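Local atomic coordinates of ATP phosphoribosyltransferase regulatory subunit (PDB entry 1Z7M), a protein that serves as the HisZ regulatory subunit of hetero-octameric ATP phosphoribosyltransferase, required for the first step of histidine biosynthesis and possibly for its feedback regulation by histidine. Residues L39-E43 / N140-G144; V106-S110 / L310-Q315; T116-Y122 / E146-E150; I179-F185 / L276-P280. Numbering follows the deposited sequence.

Interaction 1 of 4, residues L39-E43 / N140-G144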
loop_
_atom_site.group_PDB
_atom_site.type_symbol
_atom_site.label_atom_id
_atom_site.label_comp_id
_atom_site.label_asym_id
_atom_site.label_seq_id
_atom_site.Cartn_x
_atom_site.Cartn_y
_atom_site.Cartn_z
ATOM N N LEU B 39 28.180 17.813 -6.320
ATOM C CA LEU B 39 27.899 16.394 -6.412
ATOM C C LEU B 39 28.278 15.878 -7.785
ATOM O O LEU B 39 28.972 14.874 -7.897
ATOM C CB LEU B 39 26.414 16.121 -6.118
ATOM C CG LEU B 39 25.856 14.698 -5.896
ATOM C CD1 LEU B 39 25.520 14.057 -7.225
ATOM C CD2 LEU B 39 26.851 13.854 -5.097
ATOM N N ARG B 40 27.849 16.572 -8.833
ATOM C CA ARG B 40 28.174 16.130 -10.182
ATOM C C ARG B 40 29.663 16.317 -10.497
ATOM O O ARG B 40 30.220 15.587 -11.314
ATOM C CB ARG B 40 27.299 16.846 -11.214
ATOM C CG ARG B 40 25.794 16.578 -11.070
ATOM C CD ARG B 40 25.392 15.105 -11.180
ATOM N NE ARG B 40 23.938 14.931 -11.087
ATOM C CZ ARG B 40 23.340 13.912 -10.470
ATOM N NH1 ARG B 40 24.072 12.979 -9.886
ATOM N NH2 ARG B 40 22.017 13.817 -10.432
ATOM N N GLN B 41 30.315 17.284 -9.856
ATOM C CA GLN B 41 31.748 17.481 -10.068
ATOM C C GLN B 41 32.448 16.217 -9.563
ATOM O O GLN B 41 33.074 15.473 -10.322
ATOM C CB GLN B 41 32.250 18.677 -9.264
ATOM C CG GLN B 41 32.674 19.878 -10.099
ATOM C CD GLN B 41 32.882 21.144 -9.255
ATOM O OE1 GLN B 41 32.165 22.150 -9.422
ATOM N NE2 GLN B 41 33.859 21.094 -8.339
ATOM N N ILE B 42 32.324 15.984 -8.263
ATOM C CA ILE B 42 32.915 14.825 -7.624
ATOM C C ILE B 42 32.636 13.550 -8.403
ATOM O O ILE B 42 33.523 12.729 -8.583
ATOM C CB ILE B 42 32.391 14.693 -6.200
ATOM C CG1 ILE B 42 32.879 15.885 -5.395
ATOM C CG2 ILE B 42 32.850 13.401 -5.580
ATOM C CD1 ILE B 42 32.336 15.961 -4.020
ATOM N N GLU B 43 31.409 13.380 -8.879
ATOM C CA GLU B 43 31.081 12.182 -9.656
ATOM C C GLU B 43 31.946 12.094 -10.908
ATOM O O GLU B 43 32.458 11.029 -11.251
ATOM C CB GLU B 43 29.630 12.190 -10.122
ATOM C CG GLU B 43 28.601 12.034 -9.060
ATOM C CD GLU B 43 27.329 11.504 -9.649
ATOM O OE1 GLU B 43 26.926 12.012 -10.718
ATOM O OE2 GLU B 43 26.734 10.584 -9.050
ATOM N N ASN B 140 19.384 9.616 0.762
ATOM C CA ASN B 140 20.822 9.480 0.897
ATOM C C ASN B 140 21.509 9.065 -0.368
ATOM O O ASN B 140 21.321 7.943 -0.839
ATOM C CB ASN B 140 21.122 8.436 1.954
ATOM C CG ASN B 140 20.499 8.767 3.274
ATOM O OD1 ASN B 140 19.933 7.906 3.932
ATOM N ND2 ASN B 140 20.608 10.019 3.678
ATOM N N TYR B 141 22.340 9.965 -0.884
ATOM C CA TYR B 141 23.098 9.735 -2.106
ATOM C C TYR B 141 24.430 9.094 -1.752
ATOM O O TYR B 141 25.192 9.621 -0.947
ATOM C CB TYR B 141 23.370 11.057 -2.806
ATOM C CG TYR B 141 23.624 10.906 -4.284
ATOM C CD1 TYR B 141 22.593 11.070 -5.200
ATOM C CD2 TYR B 141 24.900 10.608 -4.775
ATOM C CE1 TYR B 141 22.823 10.951 -6.567
ATOM C CE2 TYR B 141 25.136 10.479 -6.149
ATOM C CZ TYR B 141 24.093 10.653 -7.033
ATOM O OH TYR B 141 24.296 10.523 -8.380
ATOM N N GLN B 142 24.718 7.958 -2.353
ATOM C CA GLN B 142 25.967 7.317 -2.063
ATOM C C GLN B 142 26.667 7.007 -3.365
ATOM O O GLN B 142 26.037 7.010 -4.431
ATOM C CB GLN B 142 25.724 6.021 -1.319
ATOM C CG GLN B 142 24.694 6.126 -0.253
ATOM C CD GLN B 142 24.482 4.813 0.467
ATOM O OE1 GLN B 142 24.363 3.764 -0.153
ATOM N NE2 GLN B 142 24.438 4.867 1.790
ATOM N N ILE B 143 27.980 6.777 -3.263
ATOM C CA ILE B 143 28.829 6.380 -4.393
ATOM C C ILE B 143 29.730 5.284 -3.824
ATOM O O ILE B 143 30.369 5.475 -2.799
ATOM C CB ILE B 143 29.722 7.523 -4.936
ATOM C CG1 ILE B 143 28.876 8.707 -5.377
ATOM C CG2 ILE B 143 30.462 7.033 -6.144
ATOM C CD1 ILE B 143 29.671 9.840 -5.973
ATOM N N GLY B 144 29.774 4.129 -4.468
ATOM C CA GLY B 144 30.602 3.074 -3.934
ATOM C C GLY B 144 30.965 2.042 -4.966
ATOM O O GLY B 144 30.501 2.104 -6.101
#
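Strand 140-144 runs nearly parallel to helix segment 39-43, with axes 11.1 Å apart at closest approach and an angle of 11°, a gap that long side chains must span. Tyr-141 does most of this. Its ring takes Leu-39 over one face, a CH-pi contact with Leu-39 CD1 4.0 Å from the ring centroid and 25° off the normal. Its hydroxyl has two partners: Arg-40 NH1 donates to Tyr-141 OH at 2.9 Å, and Tyr-141 OH donates to Glu-43 OE2 at 2.5 Å. A salt bridge from Arg-40 NH1 to Glu-43 OE1 (3.1 Å), one helical turn apart, completes the network. Two residues on, Ile-143 CD1 rests on Glu-43 CG at 3.9 Å. Arg-40 also pairs with Glu-57 of the second subunit, consistent with the motif 1 helix of class II synthetases, which lies at their dimer interface. Around the contact, Met-327 of helix 327-338 touches Leu-39 and Ile-143, while strands 118-127 and 320-326 flank strand 139-148 in the sheet.

Interaction 2 of 4, residues V106-S110 / L310-Q315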
loop_
_atom_site.group_PDB
_atom_site.type_symbol
_atom_site.label_atom_id
_atom_site.label_comp_id
_atom_site.label_asym_id
_atom_site.label_seq_id
_atom_site.Cartn_x
_atom_site.Cartn_y
_atom_site.Cartn_z
ATOM N N VAL B 106 25.479 -7.729 -5.141
ATOM C CA VAL B 106 25.961 -9.048 -4.793
ATOM C C VAL B 106 25.104 -10.079 -5.500
ATOM O O VAL B 106 25.593 -11.135 -5.885
ATOM C CB VAL B 106 25.915 -9.284 -3.286
ATOM C CG1 VAL B 106 26.147 -10.741 -2.987
ATOM C CG2 VAL B 106 26.976 -8.460 -2.616
ATOM N N ARG B 107 23.823 -9.775 -5.677
ATOM C CA ARG B 107 22.921 -10.691 -6.370
ATOM C C ARG B 107 23.322 -10.765 -7.845
ATOM O O ARG B 107 23.382 -11.846 -8.434
ATOM C CB ARG B 107 21.475 -10.205 -6.252
ATOM C CG ARG B 107 20.456 -11.072 -6.981
ATOM C CD ARG B 107 19.058 -10.497 -6.837
ATOM N NE ARG B 107 18.987 -9.130 -7.342
ATOM C CZ ARG B 107 18.107 -8.224 -6.931
ATOM N NH1 ARG B 107 17.218 -8.545 -6.001
ATOM N NH2 ARG B 107 18.116 -6.999 -7.443
ATOM N N LEU B 108 23.597 -9.606 -8.435
ATOM C CA LEU B 108 24.000 -9.538 -9.833
ATOM C C LEU B 108 25.189 -10.475 -10.063
ATOM O O LEU B 108 25.260 -11.191 -11.067
ATOM C CB LEU B 108 24.392 -8.101 -10.202
ATOM C CG LEU B 108 24.989 -7.902 -11.597
ATOM C CD1 LEU B 108 24.002 -8.379 -12.625
ATOM C CD2 LEU B 108 25.333 -6.454 -11.836
ATOM N N TYR B 109 26.116 -10.473 -9.117
ATOM C CA TYR B 109 27.293 -11.303 -9.226
ATOM C C TYR B 109 26.956 -12.792 -9.229
ATOM O O TYR B 109 27.699 -13.606 -9.779
ATOM C CB TYR B 109 28.248 -10.980 -8.090
ATOM C CG TYR B 109 29.488 -11.808 -8.160
ATOM C CD1 TYR B 109 30.357 -11.698 -9.239
ATOM C CD2 TYR B 109 29.769 -12.748 -7.176
ATOM C CE1 TYR B 109 31.485 -12.513 -9.342
ATOM C CE2 TYR B 109 30.891 -13.574 -7.261
ATOM C CZ TYR B 109 31.745 -13.450 -8.346
ATOM O OH TYR B 109 32.856 -14.257 -8.422
ATOM N N SER B 110 25.831 -13.142 -8.612
ATOM C CA SER B 110 25.378 -14.532 -8.543
ATOM C C SER B 110 24.944 -14.996 -9.913
ATOM O O SER B 110 25.199 -16.133 -10.297
ATOM C CB SER B 110 24.189 -14.674 -7.596
ATOM O OG SER B 110 24.527 -14.268 -6.285
ATOM N N LEU B 310 27.966 -12.447 2.719
ATOM C CA LEU B 310 26.854 -12.094 1.847
ATOM C C LEU B 310 26.802 -12.912 0.576
ATOM O O LEU B 310 25.727 -13.289 0.117
ATOM C CB LEU B 310 26.920 -10.626 1.468
ATOM C CG LEU B 310 26.575 -9.692 2.611
ATOM C CD1 LEU B 310 26.868 -8.257 2.220
ATOM C CD2 LEU B 310 25.118 -9.886 2.963
ATOM N N LEU B 311 27.967 -13.173 -0.002
ATOM C CA LEU B 311 28.055 -13.939 -1.231
ATOM C C LEU B 311 27.479 -15.343 -1.073
ATOM O O LEU B 311 27.082 -15.977 -2.051
ATOM C CB LEU B 311 29.513 -14.030 -1.655
ATOM C CG LEU B 311 29.877 -13.420 -3.003
ATOM C CD1 LEU B 311 29.217 -14.212 -4.120
ATOM C CD2 LEU B 311 29.450 -11.965 -3.028
ATOM N N SER B 312 27.432 -15.820 0.168
ATOM C CA SER B 312 26.930 -17.160 0.467
ATOM C C SER B 312 25.416 -17.276 0.415
ATOM O O SER B 312 24.899 -18.347 0.120
ATOM C CB SER B 312 27.398 -17.616 1.851
ATOM O OG SER B 312 26.618 -17.000 2.866
ATOM N N ASN B 313 24.707 -16.191 0.726
ATOM C CA ASN B 313 23.240 -16.201 0.696
ATOM C C ASN B 313 22.700 -16.487 -0.705
ATOM O O ASN B 313 21.493 -16.629 -0.901
ATOM C CB ASN B 313 22.679 -14.872 1.214
ATOM C CG ASN B 313 22.670 -14.802 2.724
ATOM O OD1 ASN B 313 22.032 -15.620 3.387
ATOM N ND2 ASN B 313 23.375 -13.829 3.279
ATOM N N PHE B 314 23.608 -16.559 -1.675
ATOM C CA PHE B 314 23.249 -16.865 -3.052
ATOM C C PHE B 314 24.162 -18.012 -3.514
ATOM O O PHE B 314 23.896 -19.183 -3.219
ATOM C CB PHE B 314 23.431 -15.637 -3.952
ATOM C CG PHE B 314 22.727 -14.401 -3.454
ATOM C CD1 PHE B 314 23.345 -13.551 -2.537
ATOM C CD2 PHE B 314 21.445 -14.087 -3.903
ATOM C CE1 PHE B 314 22.700 -12.402 -2.075
ATOM C CE2 PHE B 314 20.789 -12.944 -3.450
ATOM C CZ PHE B 314 21.417 -12.098 -2.533
ATOM N N GLN B 315 25.244 -17.678 -4.220
ATOM C CA GLN B 315 26.169 -18.702 -4.692
ATOM C C GLN B 315 27.066 -19.118 -3.549
ATOM O O GLN B 315 26.722 -18.940 -2.382
ATOM C CB GLN B 315 27.024 -18.208 -5.879
ATOM C CG GLN B 315 28.176 -17.277 -5.531
ATOM C CD GLN B 315 29.204 -17.147 -6.657
ATOM O OE1 GLN B 315 28.852 -17.012 -7.832
ATOM N NE2 GLN B 315 30.481 -17.167 -6.294
#
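This is a buried, mainly apolar packing contact between helix 102-111 and the short, weakly bonded helix 308-312 with the turn that follows. The backbones come close, with CA atoms 6.4 Å apart for Val-106 and Leu-311 and 5.7 Å for Ser-110 and Gln-315, and 402 Å² is buried. Val-106 CG1 wedges between two side chains, 3.5 Å from Leu-311 CD2 and 3.9 Å from Phe-314 CE1. The Phe-314 ring lies flat along the helix, Arg-107 CA being over its face, and Arg-107 CB is 4.0 Å from Phe-314 CE2; the guanidinium leads away to a salt bridge with Glu-64. Leu-311 CD1 meets the edge of the Tyr-109 ring, 3.4 Å from Tyr-109 CD2. Ser-110 OG sits tightly at 2.9 Å from Phe-314 CB, with a weak hydrogen bond to Val-106 O (3.3 Å). Phe-148 of strand 139-148 packs against both Val-106 and Leu-311. Such helices laid on one face of a largely antiparallel sheet fit the catalytic-core fold of class II aminoacyl-tRNA synthetases, which HisZ shares.

Interaction 3 of 4, residues T116-Y122 / E146-E150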
loop_
_atom_site.group_PDB
_atom_site.type_symbol
_atom_site.label_atom_id
_atom_site.label_comp_id
_atom_site.label_asym_id
_atom_site.label_seq_id
_atom_site.Cartn_x
_atom_site.Cartn_y
_atom_site.Cartn_z
ATOM N N THR B 116 34.532 -15.491 -12.481
ATOM C CA THR B 116 35.615 -14.576 -12.769
ATOM C C THR B 116 35.501 -13.340 -11.879
ATOM O O THR B 116 34.533 -13.172 -11.136
ATOM C CB THR B 116 35.586 -14.126 -14.246
ATOM O OG1 THR B 116 36.526 -13.058 -14.439
ATOM C CG2 THR B 116 34.183 -13.650 -14.638
ATOM N N SER B 117 36.508 -12.484 -11.973
ATOM C CA SER B 117 36.575 -11.255 -11.212
ATOM C C SER B 117 35.458 -10.331 -11.702
ATOM O O SER B 117 35.062 -10.390 -12.873
ATOM C CB SER B 117 37.942 -10.612 -11.452
ATOM O OG SER B 117 38.323 -9.740 -10.406
ATOM N N ALA B 118 34.954 -9.484 -10.806
ATOM C CA ALA B 118 33.898 -8.530 -11.132
ATOM C C ALA B 118 34.065 -7.236 -10.335
ATOM O O ALA B 118 34.173 -7.264 -9.104
ATOM C CB ALA B 118 32.547 -9.138 -10.844
ATOM N N ARG B 119 34.107 -6.106 -11.039
ATOM C CA ARG B 119 34.231 -4.813 -10.375
ATOM C C ARG B 119 32.994 -3.985 -10.706
ATOM O O ARG B 119 32.726 -3.680 -11.864
ATOM C CB ARG B 119 35.495 -4.059 -10.818
ATOM C CG ARG B 119 36.806 -4.592 -10.258
ATOM C CD ARG B 119 37.410 -5.629 -11.192
ATOM N NE ARG B 119 38.505 -6.393 -10.586
ATOM C CZ ARG B 119 39.655 -5.873 -10.172
ATOM N NH1 ARG B 119 39.883 -4.566 -10.290
ATOM N NH2 ARG B 119 40.578 -6.668 -9.642
ATOM N N TYR B 120 32.246 -3.628 -9.672
ATOM C CA TYR B 120 31.019 -2.856 -9.817
ATOM C C TYR B 120 31.072 -1.481 -9.153
ATOM O O TYR B 120 31.783 -1.272 -8.169
ATOM C CB TYR B 120 29.868 -3.644 -9.197
ATOM C CG TYR B 120 29.515 -4.910 -9.920
ATOM C CD1 TYR B 120 28.874 -5.960 -9.260
ATOM C CD2 TYR B 120 29.768 -5.046 -11.277
ATOM C CE1 TYR B 120 28.489 -7.121 -9.946
ATOM C CE2 TYR B 120 29.387 -6.195 -11.969
ATOM C CZ TYR B 120 28.751 -7.228 -11.303
ATOM O OH TYR B 120 28.397 -8.356 -12.008
ATOM N N SER B 121 30.312 -0.540 -9.694
ATOM C CA SER B 121 30.246 0.775 -9.091
ATOM C C SER B 121 28.794 1.242 -9.147
ATOM O O SER B 121 28.008 0.747 -9.953
ATOM C CB SER B 121 31.170 1.766 -9.809
ATOM O OG SER B 121 30.876 1.867 -11.184
ATOM N N TYR B 122 28.432 2.172 -8.270
ATOM C CA TYR B 122 27.077 2.699 -8.236
ATOM C C TYR B 122 27.038 4.159 -7.797
ATOM O O TYR B 122 27.780 4.577 -6.904
ATOM C CB TYR B 122 26.216 1.850 -7.306
ATOM C CG TYR B 122 26.747 1.727 -5.892
ATOM C CD1 TYR B 122 26.494 2.708 -4.934
ATOM C CD2 TYR B 122 27.484 0.610 -5.505
ATOM C CE1 TYR B 122 26.958 2.575 -3.624
ATOM C CE2 TYR B 122 27.949 0.472 -4.205
ATOM C CZ TYR B 122 27.683 1.453 -3.270
ATOM O OH TYR B 122 28.147 1.297 -1.984
ATOM N N GLU B 146 32.183 -2.408 -5.457
ATOM C CA GLU B 146 32.182 -3.751 -4.886
ATOM C C GLU B 146 33.170 -4.609 -5.661
ATOM O O GLU B 146 33.214 -4.561 -6.888
ATOM C CB GLU B 146 30.800 -4.389 -4.997
ATOM C CG GLU B 146 29.684 -3.607 -4.355
ATOM C CD GLU B 146 29.802 -3.545 -2.841
ATOM O OE1 GLU B 146 30.048 -4.611 -2.238
ATOM O OE2 GLU B 146 29.638 -2.444 -2.250
ATOM N N LEU B 147 33.964 -5.398 -4.954
ATOM C CA LEU B 147 34.922 -6.257 -5.613
ATOM C C LEU B 147 34.521 -7.702 -5.338
ATOM O O LEU B 147 34.434 -8.111 -4.183
ATOM C CB LEU B 147 36.317 -5.972 -5.072
ATOM C CG LEU B 147 37.392 -5.834 -6.145
ATOM C CD1 LEU B 147 38.733 -5.634 -5.488
ATOM C CD2 LEU B 147 37.402 -7.069 -7.033
ATOM N N PHE B 148 34.258 -8.470 -6.390
ATOM C CA PHE B 148 33.849 -9.872 -6.224
ATOM C C PHE B 148 34.713 -10.834 -7.026
ATOM O O PHE B 148 35.038 -10.559 -8.178
ATOM C CB PHE B 148 32.405 -10.079 -6.690
ATOM C CG PHE B 148 31.396 -9.264 -5.948
ATOM C CD1 PHE B 148 30.410 -8.578 -6.643
ATOM C CD2 PHE B 148 31.399 -9.213 -4.560
ATOM C CE1 PHE B 148 29.438 -7.853 -5.974
ATOM C CE2 PHE B 148 30.428 -8.488 -3.879
ATOM C CZ PHE B 148 29.446 -7.807 -4.588
ATOM N N GLY B 149 35.064 -11.966 -6.425
ATOM C CA GLY B 149 35.850 -12.965 -7.131
ATOM C C GLY B 149 37.358 -12.908 -7.003
ATOM O O GLY B 149 37.992 -13.924 -6.710
ATOM N N GLU B 150 37.935 -11.734 -7.237
ATOM C CA GLU B 150 39.375 -11.548 -7.157
ATOM C C GLU B 150 39.927 -12.210 -5.899
ATOM O O GLU B 150 39.189 -12.463 -4.946
ATOM C CB GLU B 150 39.701 -10.055 -7.145
ATOM C CG GLU B 150 41.172 -9.712 -7.355
ATOM C CD GLU B 150 41.638 -10.003 -8.775
ATOM O OE1 GLU B 150 41.081 -9.391 -9.723
ATOM O OE2 GLU B 150 42.562 -10.843 -8.939
#
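Main-chain hydrogen bonding defines the contact: strands 118-122 and 146-148 run antiparallel at 164° with axes 5.0 Å apart. Ala-118 and Phe-148 form a hydrogen-bonded pair (Ala-118 N to Phe-148 O 2.8 Å, Phe-148 N to Ala-118 O 3.0 Å), as do Tyr-120 and Glu-146 (Tyr-120 N to Glu-146 O 3.1 Å, Glu-146 N to Tyr-120 O 3.0 Å), with the non-hydrogen-bonded pair Arg-119 and Leu-147 between them. The two strands belong to the hairpin 118-127/139-148, matching motif 2 of class II synthetases. Past the last pair the chain turns at Gly-149 (phi 92°, psi -51°), where a CB would lie 2.7 Å from Thr-116 O.

Apolar contacts gather on the face bearing Ala-118, Tyr-120, Glu-146 and Phe-148. Tyr-120 CD1 meets the edge of the Phe-148 ring at CE1 (3.8 Å). The Glu-146 carboxylate is buried here, OE2 3.9 Å from Tyr-122 CE2 at the ring edge and OE1 hydrogen-bonded to Tyr-307.

The polar side-chain bonds between the segments lie on the side of Arg-119. Glu-150 OE1 accepts from Ser-117 OG at 2.9 Å and forms a salt bridge with Arg-119 NH2 at 2.8 Å, while Leu-147 CD2 lies over the guanidinium, 3.8 Å from Arg-119 NE. Arg-119 also pairs with Glu-158. The chemistry thus implies mostly aromatic packing around one buried carboxylate toward helix 102-111, and toward helix 152-169 an arginine shared between two carboxylates, one tying down the hairpin's open end.

Interaction 4 of 4, residues I179-F185 / L276-P280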
loop_
_atom_site.group_PDB
_atom_site.type_symbol
_atom_site.label_atom_id
_atom_site.label_comp_id
_atom_site.label_asym_id
_atom_site.label_seq_id
_atom_site.Cartn_x
_atom_site.Cartn_y
_atom_site.Cartn_z
ATOM N N ILE B 179 41.473 1.827 9.893
ATOM C CA ILE B 179 41.290 0.433 9.524
ATOM C C ILE B 179 41.195 -0.447 10.758
ATOM O O ILE B 179 41.702 -0.106 11.827
ATOM C CB ILE B 179 42.425 -0.073 8.649
ATOM C CG1 ILE B 179 43.762 0.121 9.358
ATOM C CG2 ILE B 179 42.409 0.653 7.337
ATOM C CD1 ILE B 179 44.934 -0.424 8.573
ATOM N N GLY B 180 40.541 -1.587 10.601
ATOM C CA GLY B 180 40.381 -2.488 11.722
ATOM C C GLY B 180 40.202 -3.930 11.294
ATOM O O GLY B 180 40.286 -4.249 10.105
ATOM N N SER B 181 39.949 -4.797 12.272
ATOM C CA SER B 181 39.768 -6.215 12.008
ATOM C C SER B 181 38.632 -6.864 12.800
ATOM O O SER B 181 38.634 -6.851 14.029
ATOM C CB SER B 181 41.066 -6.945 12.308
ATOM O OG SER B 181 40.905 -8.337 12.127
ATOM N N ALA B 182 37.665 -7.433 12.084
ATOM C CA ALA B 182 36.538 -8.092 12.717
ATOM C C ALA B 182 37.089 -9.294 13.457
ATOM O O ALA B 182 36.618 -9.655 14.531
ATOM C CB ALA B 182 35.537 -8.541 11.669
ATOM N N LYS B 183 38.110 -9.905 12.874
ATOM C CA LYS B 183 38.741 -11.081 13.452
ATOM C C LYS B 183 39.411 -10.781 14.798
ATOM O O LYS B 183 39.380 -11.603 15.711
ATOM C CB LYS B 183 39.758 -11.636 12.460
ATOM C CG LYS B 183 39.891 -13.148 12.461
ATOM C CD LYS B 183 40.854 -13.604 11.359
ATOM C CE LYS B 183 41.200 -15.098 11.442
ATOM N NZ LYS B 183 41.891 -15.488 12.724
ATOM N N PHE B 184 40.028 -9.612 14.915
ATOM C CA PHE B 184 40.674 -9.209 16.154
ATOM C C PHE B 184 39.543 -8.855 17.119
ATOM O O PHE B 184 39.595 -9.203 18.299
ATOM C CB PHE B 184 41.568 -7.996 15.898
ATOM C CG PHE B 184 42.207 -7.411 17.142
ATOM C CD1 PHE B 184 43.557 -7.630 17.417
ATOM C CD2 PHE B 184 41.472 -6.608 18.019
ATOM C CE1 PHE B 184 44.157 -7.061 18.536
ATOM C CE2 PHE B 184 42.067 -6.037 19.143
ATOM C CZ PHE B 184 43.406 -6.262 19.401
ATOM N N PHE B 185 38.520 -8.162 16.618
ATOM C CA PHE B 185 37.382 -7.793 17.450
ATOM C C PHE B 185 36.817 -9.074 18.034
ATOM O O PHE B 185 36.639 -9.188 19.241
ATOM C CB PHE B 185 36.291 -7.107 16.627
ATOM C CG PHE B 185 34.962 -7.015 17.340
ATOM C CD1 PHE B 185 34.751 -6.058 18.329
ATOM C CD2 PHE B 185 33.925 -7.893 17.024
ATOM C CE1 PHE B 185 33.540 -5.976 18.983
ATOM C CE2 PHE B 185 32.716 -7.816 17.674
ATOM C CZ PHE B 185 32.520 -6.856 18.655
ATOM N N LEU B 276 41.872 -0.654 17.001
ATOM C CA LEU B 276 41.599 -1.999 17.475
ATOM C C LEU B 276 40.320 -2.000 18.303
ATOM O O LEU B 276 39.906 -3.031 18.820
ATOM C CB LEU B 276 42.776 -2.501 18.312
ATOM C CG LEU B 276 44.090 -2.700 17.557
ATOM C CD1 LEU B 276 45.206 -3.051 18.526
ATOM C CD2 LEU B 276 43.903 -3.793 16.530
ATOM N N GLY B 277 39.700 -0.833 18.428
ATOM C CA GLY B 277 38.474 -0.739 19.195
ATOM C C GLY B 277 37.273 -0.560 18.295
ATOM O O GLY B 277 36.185 -0.235 18.755
ATOM N N MET B 278 37.475 -0.776 17.004
ATOM C CA MET B 278 36.421 -0.642 16.017
ATOM C C MET B 278 35.449 -1.808 16.098
ATOM O O MET B 278 35.870 -2.960 16.079
ATOM C CB MET B 278 37.050 -0.592 14.632
ATOM C CG MET B 278 36.074 -0.439 13.504
ATOM S SD MET B 278 36.900 -0.358 11.908
ATOM C CE MET B 278 37.404 1.369 11.901
ATOM N N VAL B 279 34.152 -1.514 16.194
ATOM C CA VAL B 279 33.120 -2.560 16.257
ATOM C C VAL B 279 32.563 -2.790 14.847
ATOM O O VAL B 279 32.039 -1.871 14.222
ATOM C CB VAL B 279 31.947 -2.149 17.167
ATOM C CG1 VAL B 279 30.923 -3.220 17.163
ATOM C CG2 VAL B 279 32.415 -1.894 18.567
ATOM N N PRO B 280 32.652 -4.024 14.338
ATOM C CA PRO B 280 32.162 -4.373 12.996
ATOM C C PRO B 280 30.747 -3.854 12.776
ATOM O O PRO B 280 29.854 -4.150 13.567
ATOM C CB PRO B 280 32.188 -5.893 12.993
ATOM C CG PRO B 280 33.148 -6.246 14.043
ATOM C CD PRO B 280 32.959 -5.228 15.115
#
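Strand 179-181 passes directly into helix 182-185, while 276-280 is an irregular loop that bends around this junction: CA distances are 5.9 Å for Gly-180 and Leu-276, 5.7 Å for Ala-182 and Pro-280, and 6.9 Å for Phe-185 and Val-279. Ser-181 is the helix N-cap, its OG accepting from Phe-184 N at 3.2 Å. The loop follows strand 272-274, which lies parallel to strand 175-181 at the edge of the main sheet; the chain between these strands is largely helical, so the contact packs the start of that excursion against its return. Helices 250-267 and 196-204 close over Phe-184 and Phe-185 respectively. Both rings receive a CH-pi contact: Leu-276 CD2 is 3.7 Å from the Phe-184 centroid, 5° off the normal, and Pro-280 CD is 3.4 Å from that of Phe-185, 13° off. Ala-182 CB touches Pro-280 CG at 4.1 Å. Met-278 SD lies 4.1 Å from Gly-180 N, where a CB on Gly-180 would clash with the sulfur.

Overall arrangement
From the N terminus, helix 33-52 is the first element used: interaction 1 closes when the chain reaches 140-144. Before that, helix 102-111 and strand 118-127 have opened interactions 2 and 3, so interaction 1 crosses both. Interaction 3 closes next, on the same strand 139-148, and touches interaction 1 through Gly-144 O and Tyr-122 N (3.0 Å, probably a hydrogen bond). Interaction 4 follows in series, linking 179-185 with 276-280 at the other end of the eight-stranded sheet, its centre about 24 Å from that of interaction 3. Interaction 2 closes last, at 310-315, its long loop enclosing interactions 3 and 4; Val-106 CG2 meets Phe-148 CZ at 3.2 Å, joining interaction 2 to the hairpin.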